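PDB 6TYK: iodotyrosine deiodinase from Thermotoga neapolitana, which removes halogen from halotyrosines such as 3-iodo- and 3,5-diiodo-L-tyrosine, using FMN as cofactor and releasing halide and tyrosine. Local coordinates for residues R144-L149 and L156-I161; L49-E54 and G58-V63. All blocks are in the same frame, centred on the assembly; numbering follows the deposited sequence.

Interaction 1 (R144-L149 and L156-I161)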
ATOM      1  N   ARG A 144     -17.844   1.440 -10.516  1.00 24.57           N
ATOM      2  CA  ARG A 144     -18.995   0.536 -10.551  1.00 26.71           C
ATOM      3  C   ARG A 144     -19.297   0.027 -11.956  1.00 23.63           C
ATOM      4  O   ARG A 144     -19.639  -1.139 -12.139  1.00 22.93           O
ATOM      5  CB  ARG A 144     -20.232   1.180  -9.916  1.00 33.46           C
ATOM      6  CG  ARG A 144     -20.091   1.367  -8.414  1.00 41.61           C
ATOM      7  CD  ARG A 144     -21.293   2.058  -7.795  1.00 49.25           C
ATOM      8  NE  ARG A 144     -21.107   2.245  -6.357  1.00 55.72           N
ATOM      9  CZ  ARG A 144     -22.012   2.782  -5.544  1.00 60.00           C
ATOM     10  NH1 ARG A 144     -23.181   3.190  -6.024  1.00 61.40           N
ATOM     11  NH2 ARG A 144     -21.749   2.910  -4.250  1.00 61.06           N
ATOM     12  N   GLU A 145     -19.152   0.898 -12.947  1.00 25.08           N
ATOM     13  CA  GLU A 145     -19.420   0.515 -14.327  1.00 26.12           C
ATOM     14  C   GLU A 145     -18.387  -0.480 -14.845  1.00 23.31           C
ATOM     15  O   GLU A 145     -18.721  -1.413 -15.567  1.00 24.06           O
ATOM     16  CB  GLU A 145     -19.509   1.755 -15.225  1.00 30.43           C
ATOM     17  CG  GLU A 145     -20.696   2.649 -14.888  1.00 35.18           C
ATOM     18  CD  GLU A 145     -20.651   3.998 -15.588  1.00 42.77           C
ATOM     19  OE1 GLU A 145     -19.537   4.500 -15.853  1.00 44.53           O
ATOM     20  OE2 GLU A 145     -21.734   4.556 -15.872  1.00 46.16           O
ATOM     21  N   VAL A 146     -17.131  -0.295 -14.457  1.00 20.78           N
ATOM     22  CA  VAL A 146     -16.086  -1.223 -14.858  1.00 18.70           C
ATOM     23  C   VAL A 146     -16.299  -2.560 -14.161  1.00 17.12           C
ATOM     24  O   VAL A 146     -16.155  -3.618 -14.773  1.00 16.10           O
ATOM     25  CB  VAL A 146     -14.680  -0.658 -14.567  1.00 17.24           C
ATOM     26  CG1 VAL A 146     -13.621  -1.692 -14.897  1.00 18.85           C
ATOM     27  CG2 VAL A 146     -14.458   0.623 -15.369  1.00 17.87           C
ATOM     28  N   GLU A 147     -16.671  -2.511 -12.885  1.00 16.26           N
ATOM     29  CA  GLU A 147     -16.963  -3.730 -12.137  1.00 16.42           C
ATOM     30  C   GLU A 147     -18.020  -4.571 -12.832  1.00 15.69           C
ATOM     31  O   GLU A 147     -17.899  -5.792 -12.905  1.00 16.41           O
ATOM     32  CB  GLU A 147     -17.428  -3.401 -10.721  1.00 17.49           C
ATOM     33  CG  GLU A 147     -16.309  -3.008  -9.775  1.00 18.59           C
ATOM     34  CD  GLU A 147     -16.816  -2.778  -8.368  1.00 24.32           C
ATOM     35  OE1 GLU A 147     -18.044  -2.762  -8.171  1.00 31.64           O
ATOM     36  OE2 GLU A 147     -16.000  -2.611  -7.452  1.00 21.72           O
ATOM     37  N   LYS A 148     -19.055  -3.912 -13.343  1.00 16.81           N
ATOM     38  CA  LYS A 148     -20.149  -4.627 -13.987  1.00 19.54           C
ATOM     39  C   LYS A 148     -19.682  -5.264 -15.291  1.00 20.18           C
ATOM     40  O   LYS A 148     -20.105  -6.370 -15.636  1.00 20.92           O
ATOM     41  CB  LYS A 148     -21.339  -3.693 -14.235  1.00 22.45           C
ATOM     42  CG  LYS A 148     -22.543  -4.365 -14.881  1.00 31.10           C
ATOM     43  CD  LYS A 148     -23.609  -3.344 -15.224  1.00 37.20           C
ATOM     44  CE  LYS A 148     -24.747  -3.970 -16.013  1.00 41.77           C
ATOM     45  NZ  LYS A 148     -25.642  -2.934 -16.592  1.00 45.20           N
ATOM     46  N   LEU A 149     -18.806  -4.564 -16.010  1.00 20.11           N
ATOM     47  CA  LEU A 149     -18.289  -5.066 -17.280  1.00 19.62           C
ATOM     48  C   LEU A 149     -17.602  -6.410 -17.126  1.00 19.05           C
ATOM     49  O   LEU A 149     -17.633  -7.235 -18.034  1.00 21.17           O
ATOM     50  CB  LEU A 149     -17.305  -4.077 -17.906  1.00 19.44           C
ATOM     51  CG  LEU A 149     -17.883  -2.858 -18.603  1.00 22.44           C
ATOM     52  CD1 LEU A 149     -16.735  -2.007 -19.127  1.00 22.49           C
ATOM     53  CD2 LEU A 149     -18.789  -3.302 -19.735  1.00 24.37           C
ATOM     54  N   LEU A 156     -16.340  -8.457  -3.834  1.00 13.92           N
ATOM     55  CA  LEU A 156     -15.077  -7.842  -4.206  1.00 13.14           C
ATOM     56  C   LEU A 156     -15.266  -6.399  -4.619  1.00 14.43           C
ATOM     57  O   LEU A 156     -16.261  -6.044  -5.239  1.00 16.02           O
ATOM     58  CB  LEU A 156     -14.414  -8.616  -5.350  1.00 12.71           C
ATOM     59  CG  LEU A 156     -14.067 -10.087  -5.086  1.00 13.47           C
ATOM     60  CD1 LEU A 156     -13.378 -10.702  -6.295  1.00 14.37           C
ATOM     61  CD2 LEU A 156     -13.185 -10.225  -3.848  1.00 15.97           C
ATOM     62  N   ARG A 157     -14.286  -5.576  -4.278  1.00 12.68           N
ATOM     63  CA  ARG A 157     -14.284  -4.176  -4.660  1.00 12.62           C
ATOM     64  C   ARG A 157     -13.113  -3.918  -5.588  1.00 11.07           C
ATOM     65  O   ARG A 157     -11.981  -4.239  -5.248  1.00 11.33           O
ATOM     66  CB  ARG A 157     -14.119  -3.305  -3.415  1.00 13.56           C
ATOM     67  CG  ARG A 157     -13.954  -1.843  -3.722  1.00 15.16           C
ATOM     68  CD  ARG A 157     -13.949  -1.005  -2.464  1.00 17.26           C
ATOM     69  NE  ARG A 157     -13.887   0.411  -2.795  1.00 19.62           N
ATOM     70  CZ  ARG A 157     -14.255   1.383  -1.972  1.00 23.69           C
ATOM     71  NH1 ARG A 157     -14.719   1.080  -0.767  1.00 25.04           N
ATOM     72  NH2 ARG A 157     -14.170   2.655  -2.359  1.00 26.20           N
ATOM     73  N   LEU A 158     -13.369  -3.333  -6.753  1.00 11.40           N
ATOM     74  CA  LEU A 158     -12.267  -2.961  -7.627  1.00 11.68           C
ATOM     75  C   LEU A 158     -11.520  -1.788  -7.014  1.00 11.86           C
ATOM     76  O   LEU A 158     -12.118  -0.761  -6.720  1.00 14.90           O
ATOM     77  CB  LEU A 158     -12.782  -2.602  -9.017  1.00 13.00           C
ATOM     78  CG  LEU A 158     -11.748  -2.186 -10.059  1.00 13.33           C
ATOM     79  CD1 LEU A 158     -10.663  -3.246 -10.234  1.00 13.50           C
ATOM     80  CD2 LEU A 158     -12.465  -1.916 -11.381  1.00 16.07           C
ATOM     81  N   GLU A 159     -10.218  -1.955  -6.815  1.00 10.60           N
ATOM     82  CA  GLU A 159      -9.401  -0.920  -6.192  1.00 10.87           C
ATOM     83  C   GLU A 159      -8.663  -0.069  -7.218  1.00 10.88           C
ATOM     84  O   GLU A 159      -8.527   1.141  -7.059  1.00 11.40           O
ATOM     85  CB  GLU A 159      -8.380  -1.547  -5.246  1.00 11.49           C
ATOM     86  CG  GLU A 159      -8.986  -2.155  -3.995  1.00 11.42           C
ATOM     87  CD  GLU A 159      -9.550  -1.119  -3.047  1.00 12.23           C
ATOM     88  OE1 GLU A 159      -9.248   0.086  -3.221  1.00 13.01           O
ATOM     89  OE2 GLU A 159     -10.282  -1.503  -2.114  1.00 14.32           O
ATOM     90  N   VAL A 160      -8.147  -0.705  -8.258  1.00 11.45           N
ATOM     91  CA  VAL A 160      -7.302   0.005  -9.198  1.00 10.58           C
ATOM     92  C   VAL A 160      -7.187  -0.803 -10.477  1.00 10.62           C
ATOM     93  O   VAL A 160      -7.277  -2.030 -10.450  1.00 12.07           O
ATOM     94  CB  VAL A 160      -5.893   0.270  -8.597  1.00 10.56           C
ATOM     95  CG1 VAL A 160      -5.149  -1.037  -8.285  1.00 12.37           C
ATOM     96  CG2 VAL A 160      -5.077   1.130  -9.524  1.00 13.04           C
ATOM     97  N   ILE A 161      -7.052  -0.099 -11.597  1.00  9.70           N
ATOM     98  CA  ILE A 161      -6.752  -0.716 -12.880  1.00 10.82           C
ATOM     99  C   ILE A 161      -5.294  -0.432 -13.144  1.00 10.94           C
ATOM    100  O   ILE A 161      -4.887   0.732 -13.207  1.00 11.63           O
ATOM    101  CB  ILE A 161      -7.601  -0.086 -13.996  1.00 12.08           C
ATOM    102  CG1 ILE A 161      -9.089  -0.352 -13.743  1.00 13.16           C
ATOM    103  CG2 ILE A 161      -7.161  -0.598 -15.376  1.00 13.43           C
ATOM    104  CD1 ILE A 161      -9.991   0.507 -14.606  1.00 14.73           C
TER
HETATM  105  O   HOH W   1     -18.670  -5.333  -6.117  1.00 31.14           O

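Interaction 2 (L49-E54 and G58-V63)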
ATOM      1  N   LEU A  49      -7.515  -9.847 -11.642  1.00 12.14           N
ATOM      2  CA  LEU A  49      -8.189 -10.145 -12.893  1.00 11.21           C
ATOM      3  C   LEU A  49      -7.330  -9.570 -14.005  1.00 11.16           C
ATOM      4  O   LEU A  49      -7.085  -8.364 -14.047  1.00 11.90           O
ATOM      5  CB  LEU A  49      -9.579  -9.512 -12.923  1.00 12.35           C
ATOM      6  CG  LEU A  49     -10.410  -9.758 -14.178  1.00 13.83           C
ATOM      7  CD1 LEU A  49     -10.755 -11.234 -14.332  1.00 14.29           C
ATOM      8  CD2 LEU A  49     -11.676  -8.916 -14.157  1.00 15.43           C
ATOM      9  N   ILE A  50      -6.837 -10.442 -14.872  1.00 11.15           N
ATOM     10  CA  ILE A  50      -5.984 -10.034 -15.970  1.00 11.50           C
ATOM     11  C   ILE A  50      -6.828  -9.886 -17.223  1.00 11.55           C
ATOM     12  O   ILE A  50      -7.342 -10.870 -17.761  1.00 12.43           O
ATOM     13  CB  ILE A  50      -4.869 -11.065 -16.209  1.00 13.20           C
ATOM     14  CG1 ILE A  50      -4.076 -11.290 -14.914  1.00 15.42           C
ATOM     15  CG2 ILE A  50      -3.973 -10.625 -17.366  1.00 15.02           C
ATOM     16  CD1 ILE A  50      -3.083 -12.412 -15.007  1.00 18.02           C
ATOM     17  N   VAL A  51      -7.004  -8.645 -17.660  1.00 12.05           N
ATOM     18  CA  VAL A  51      -7.783  -8.374 -18.861  1.00 12.18           C
ATOM     19  C   VAL A  51      -6.873  -8.216 -20.075  1.00 13.60           C
ATOM     20  O   VAL A  51      -5.970  -7.377 -20.088  1.00 14.24           O
ATOM     21  CB  VAL A  51      -8.660  -7.126 -18.685  1.00 13.09           C
ATOM     22  CG1 VAL A  51      -9.472  -6.864 -19.948  1.00 13.22           C
ATOM     23  CG2 VAL A  51      -9.569  -7.285 -17.467  1.00 14.23           C
ATOM     24  N   GLU A  52      -7.111  -9.034 -21.092  1.00 13.30           N
ATOM     25  CA  GLU A  52      -6.325  -8.945 -22.316  1.00 14.31           C
ATOM     26  C   GLU A  52      -7.179  -8.849 -23.567  1.00 14.96           C
ATOM     27  O   GLU A  52      -6.698  -8.407 -24.597  1.00 15.50           O
ATOM     28  CB  GLU A  52      -5.415 -10.157 -22.453  1.00 14.96           C
ATOM     29  CG  GLU A  52      -4.325 -10.218 -21.407  1.00 15.46           C
ATOM     30  CD  GLU A  52      -3.608 -11.537 -21.442  1.00 15.35           C
ATOM     31  OE1 GLU A  52      -2.770 -11.741 -22.347  1.00 17.58           O
ATOM     32  OE2 GLU A  52      -3.906 -12.380 -20.574  1.00 17.72           O
ATOM     33  N   ASP A  53      -8.430  -9.288 -23.484  1.00 13.14           N
ATOM     34  CA  ASP A  53      -9.298  -9.339 -24.654  1.00 15.26           C
ATOM     35  C   ASP A  53      -9.489  -7.939 -25.225  1.00 15.37           C
ATOM     36  O   ASP A  53      -9.837  -7.014 -24.493  1.00 14.72           O
ATOM     37  CB  ASP A  53     -10.647  -9.945 -24.282  1.00 18.28           C
ATOM     38  CG  ASP A  53     -11.605  -9.976 -25.446  1.00 21.11           C
ATOM     39  OD1 ASP A  53     -11.504 -10.903 -26.279  1.00 25.67           O
ATOM     40  OD2 ASP A  53     -12.462  -9.073 -25.535  1.00 22.38           O
ATOM     41  N   GLU A  54      -9.258  -7.783 -26.524  1.00 16.05           N
ATOM     42  CA  GLU A  54      -9.276  -6.446 -27.108  1.00 16.78           C
ATOM     43  C   GLU A  54     -10.649  -5.789 -27.021  1.00 15.04           C
ATOM     44  O   GLU A  54     -10.742  -4.604 -26.724  1.00 15.64           O
ATOM     45  CB  GLU A  54      -8.754  -6.432 -28.553  1.00 22.14           C
ATOM     46  CG  GLU A  54      -7.242  -6.624 -28.685  1.00 26.43           C
ATOM     47  CD  GLU A  54      -6.411  -5.571 -27.949  1.00 29.77           C
ATOM     48  OE1 GLU A  54      -6.859  -4.412 -27.791  1.00 28.63           O
ATOM     49  OE2 GLU A  54      -5.288  -5.911 -27.527  1.00 32.29           O
ATOM     50  N   GLY A  58     -11.517  -2.437 -24.853  1.00 13.82           N
ATOM     51  CA  GLY A  58     -12.179  -1.319 -25.491  1.00 14.69           C
ATOM     52  C   GLY A  58     -13.384  -0.851 -24.698  1.00 14.38           C
ATOM     53  O   GLY A  58     -13.607   0.354 -24.548  1.00 15.73           O
ATOM     54  N   GLN A  59     -14.169  -1.797 -24.193  1.00 14.72           N
ATOM     55  CA  GLN A  59     -15.327  -1.453 -23.375  1.00 16.11           C
ATOM     56  C   GLN A  59     -14.890  -0.737 -22.108  1.00 13.78           C
ATOM     57  O   GLN A  59     -15.472   0.278 -21.722  1.00 14.48           O
ATOM     58  CB  GLN A  59     -16.138  -2.699 -23.025  1.00 18.06           C
ATOM     59  CG  GLN A  59     -16.797  -3.375 -24.215  1.00 19.82           C
ATOM     60  CD  GLN A  59     -17.429  -4.700 -23.838  1.00 23.33           C
ATOM     61  OE1 GLN A  59     -16.810  -5.532 -23.176  1.00 26.53           O
ATOM     62  NE2 GLN A  59     -18.671  -4.901 -24.254  1.00 27.93           N
ATOM     63  N   ILE A  60     -13.849  -1.260 -21.466  1.00 13.26           N
ATOM     64  CA  ILE A  60     -13.331  -0.647 -20.255  1.00 12.83           C
ATOM     65  C   ILE A  60     -12.821   0.753 -20.564  1.00 12.10           C
ATOM     66  O   ILE A  60     -13.129   1.702 -19.848  1.00 13.04           O
ATOM     67  CB  ILE A  60     -12.227  -1.509 -19.620  1.00 13.34           C
ATOM     68  CG1 ILE A  60     -12.852  -2.788 -19.049  1.00 14.75           C
ATOM     69  CG2 ILE A  60     -11.502  -0.740 -18.517  1.00 13.94           C
ATOM     70  CD1 ILE A  60     -11.852  -3.806 -18.559  1.00 15.80           C
ATOM     71  N   ARG A  61     -12.074   0.886 -21.653  1.00 13.40           N
ATOM     72  CA  ARG A  61     -11.548   2.186 -22.044  1.00 12.91           C
ATOM     73  C   ARG A  61     -12.661   3.187 -22.253  1.00 13.22           C
ATOM     74  O   ARG A  61     -12.597   4.297 -21.745  1.00 14.20           O
ATOM     75  CB  ARG A  61     -10.730   2.089 -23.325  1.00 13.96           C
ATOM     76  CG  ARG A  61     -10.196   3.436 -23.793  1.00 15.69           C
ATOM     77  CD  ARG A  61      -9.157   3.258 -24.879  1.00 19.31           C
ATOM     78  NE  ARG A  61      -9.654   2.418 -25.963  1.00 23.62           N
ATOM     79  CZ  ARG A  61     -10.478   2.840 -26.910  1.00 27.03           C
ATOM     80  NH1 ARG A  61     -10.904   4.097 -26.904  1.00 29.15           N
ATOM     81  NH2 ARG A  61     -10.874   2.003 -27.859  1.00 28.39           N
ATOM     82  N   ARG A  62     -13.676   2.811 -23.024  1.00 12.06           N
ATOM     83  CA  ARG A  62     -14.730   3.763 -23.341  1.00 13.80           C
ATOM     84  C   ARG A  62     -15.558   4.164 -22.123  1.00 12.24           C
ATOM     85  O   ARG A  62     -15.927   5.331 -21.983  1.00 13.52           O
ATOM     86  CB  ARG A  62     -15.598   3.250 -24.490  1.00 14.01           C
ATOM     87  CG  ARG A  62     -14.824   3.195 -25.799  1.00 14.72           C
ATOM     88  CD  ARG A  62     -15.703   2.821 -26.975  1.00 15.47           C
ATOM     89  NE  ARG A  62     -16.128   1.436 -26.869  1.00 17.84           N
ATOM     90  CZ  ARG A  62     -15.463   0.397 -27.371  1.00 18.10           C
ATOM     91  NH1 ARG A  62     -14.340   0.575 -28.061  1.00 18.14           N
ATOM     92  NH2 ARG A  62     -15.932  -0.826 -27.190  1.00 18.30           N
ATOM     93  N   VAL A  63     -15.834   3.208 -21.238  1.00 13.67           N
ATOM     94  CA  VAL A  63     -16.560   3.522 -20.012  1.00 15.08           C
ATOM     95  C   VAL A  63     -15.732   4.469 -19.136  1.00 15.27           C
ATOM     96  O   VAL A  63     -16.245   5.448 -18.584  1.00 17.80           O
ATOM     97  CB  VAL A  63     -16.947   2.246 -19.251  1.00 18.07           C
ATOM     98  CG1 VAL A  63     -17.391   2.576 -17.843  1.00 23.91           C
ATOM     99  CG2 VAL A  63     -18.039   1.520 -20.014  1.00 19.52           C
TER

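Interaction 1 (R144-L149 and L156-I161)
Val-146, on the inner side of helix 144-149, meets strand 156-161 through its CG1 methyl, which lies 3.7 Å from CD2 of Leu-158. That methyl stands anti to the backbone N (chi1 176°), which turns it into the gap between helix and strand, where CD1 of Ile-161 lies farther off, at 4.3 Å. The helix offers one branch to two residues of the strand, and both contacts are apolar. One residue on, Glu-147 changes the chemistry. Its chain runs extended beyond CG and passes Leu-158 in the opposite direction, its CG 3.6 Å from CB of that leucine, before the carboxylate reaches the strand backbone. There OE2 accepts a hydrogen bond from the Leu-158 N at 2.8 Å, nearly straight at 173°; the donor arrives on the anti side of the oxygen, somewhat out of the carboxylate plane. A water lies 2.7 Å from the Leu-156 O and within weak reach of Glu-147 OE1. With the carboxylate and CG of Glu-147 gone, as in an alanine here, the Leu-158 amide is likely to lose its acceptor and the CB of that leucine its cover. Beyond the contact, Leu-158 also packs on Leu-103 and Phe-105 of strand 100-107, on the sheet face that helix 143-149 covers. Farther along the strand, Glu-159 and Val-160 form a classic beta bulge opposite Val-104. The axes of 144-149 and 156-161 lie 118° apart, and this packing of a helix on an antiparallel sheet, part apolar and part a carboxylate-to-backbone bond, belongs to the alpha+beta nitroreductase fold.

Interaction 2 (L49-E54 and G58-V63)
Ile-60 and Val-51 face each other across the turn from strand to helix, with CD1 of the isoleucine 4.1 Å from CG1 of the valine. The two side chains meet tip to tip, a single methyl from each. Ile-60 reaches so far because its CG1 is anti to the carbonyl carbon (chi1 -70°) and the chain then extends to CD1 (chi2 172°); Val-51 answers with the branch anti to its backbone N. Both residues are buried. Val-51 rests in addition on Leu-103 of the neighbouring strand and on Leu-56, while Ile-60 touches Leu-149, so the pair belongs to a wider apolar layer between helix and sheet. Gly-58 makes the second link, through backbone alone: its N donates to the Glu-54 O at 3.0 Å, with an N-H...O angle of 152°, a regular i to i+4 bond in the first turn of the helix. The guanidinium of Arg-62 has one face over the Gly-58 O, 3.4 Å from that plane; a CB on the glycine would be crowded by NH1 of Arg-62 as placed in this crystal. The carboxylate of Glu-54 turns elsewhere, to a salt bridge with Lys-57. Just before it, Asp-53 is the N-cap, its OD2 taking the Leu-56 N. On the strand, Leu-49 and Ile-50 pair in parallel with a strand of the second subunit, continuing the sheet across the dimer interface. The strand outermost in its own chain, turning through an aspartate N-cap into a helix that packs back on the sheet, makes a beta-alpha unit of the nitroreductase fold.

Both contacts are examples of helices packed on one antiparallel sheet, and the helices themselves touch. The contact centres are 11 Å apart, and Leu-149 bridges them: its CD1 lies 3.7 Å from the Gln-59 O. Beside it, CB of Glu-145 sits 3.5 Å from CG1 of Val-63. Helix 54-74, which begins in interaction 2, continues to Glu-68 and Tyr-72, which bind the iodotyrosine. Ile-161, in interaction 1, has its side chain about 8 Å from both that of Glu-68 and a bound FMN, whereas the side chain of Ile-60 is about 12 Å from the FMN. That of Arg-157 is about 6 Å from a bound 3-iodo-tyrosine. Both contacts also reach the second subunit.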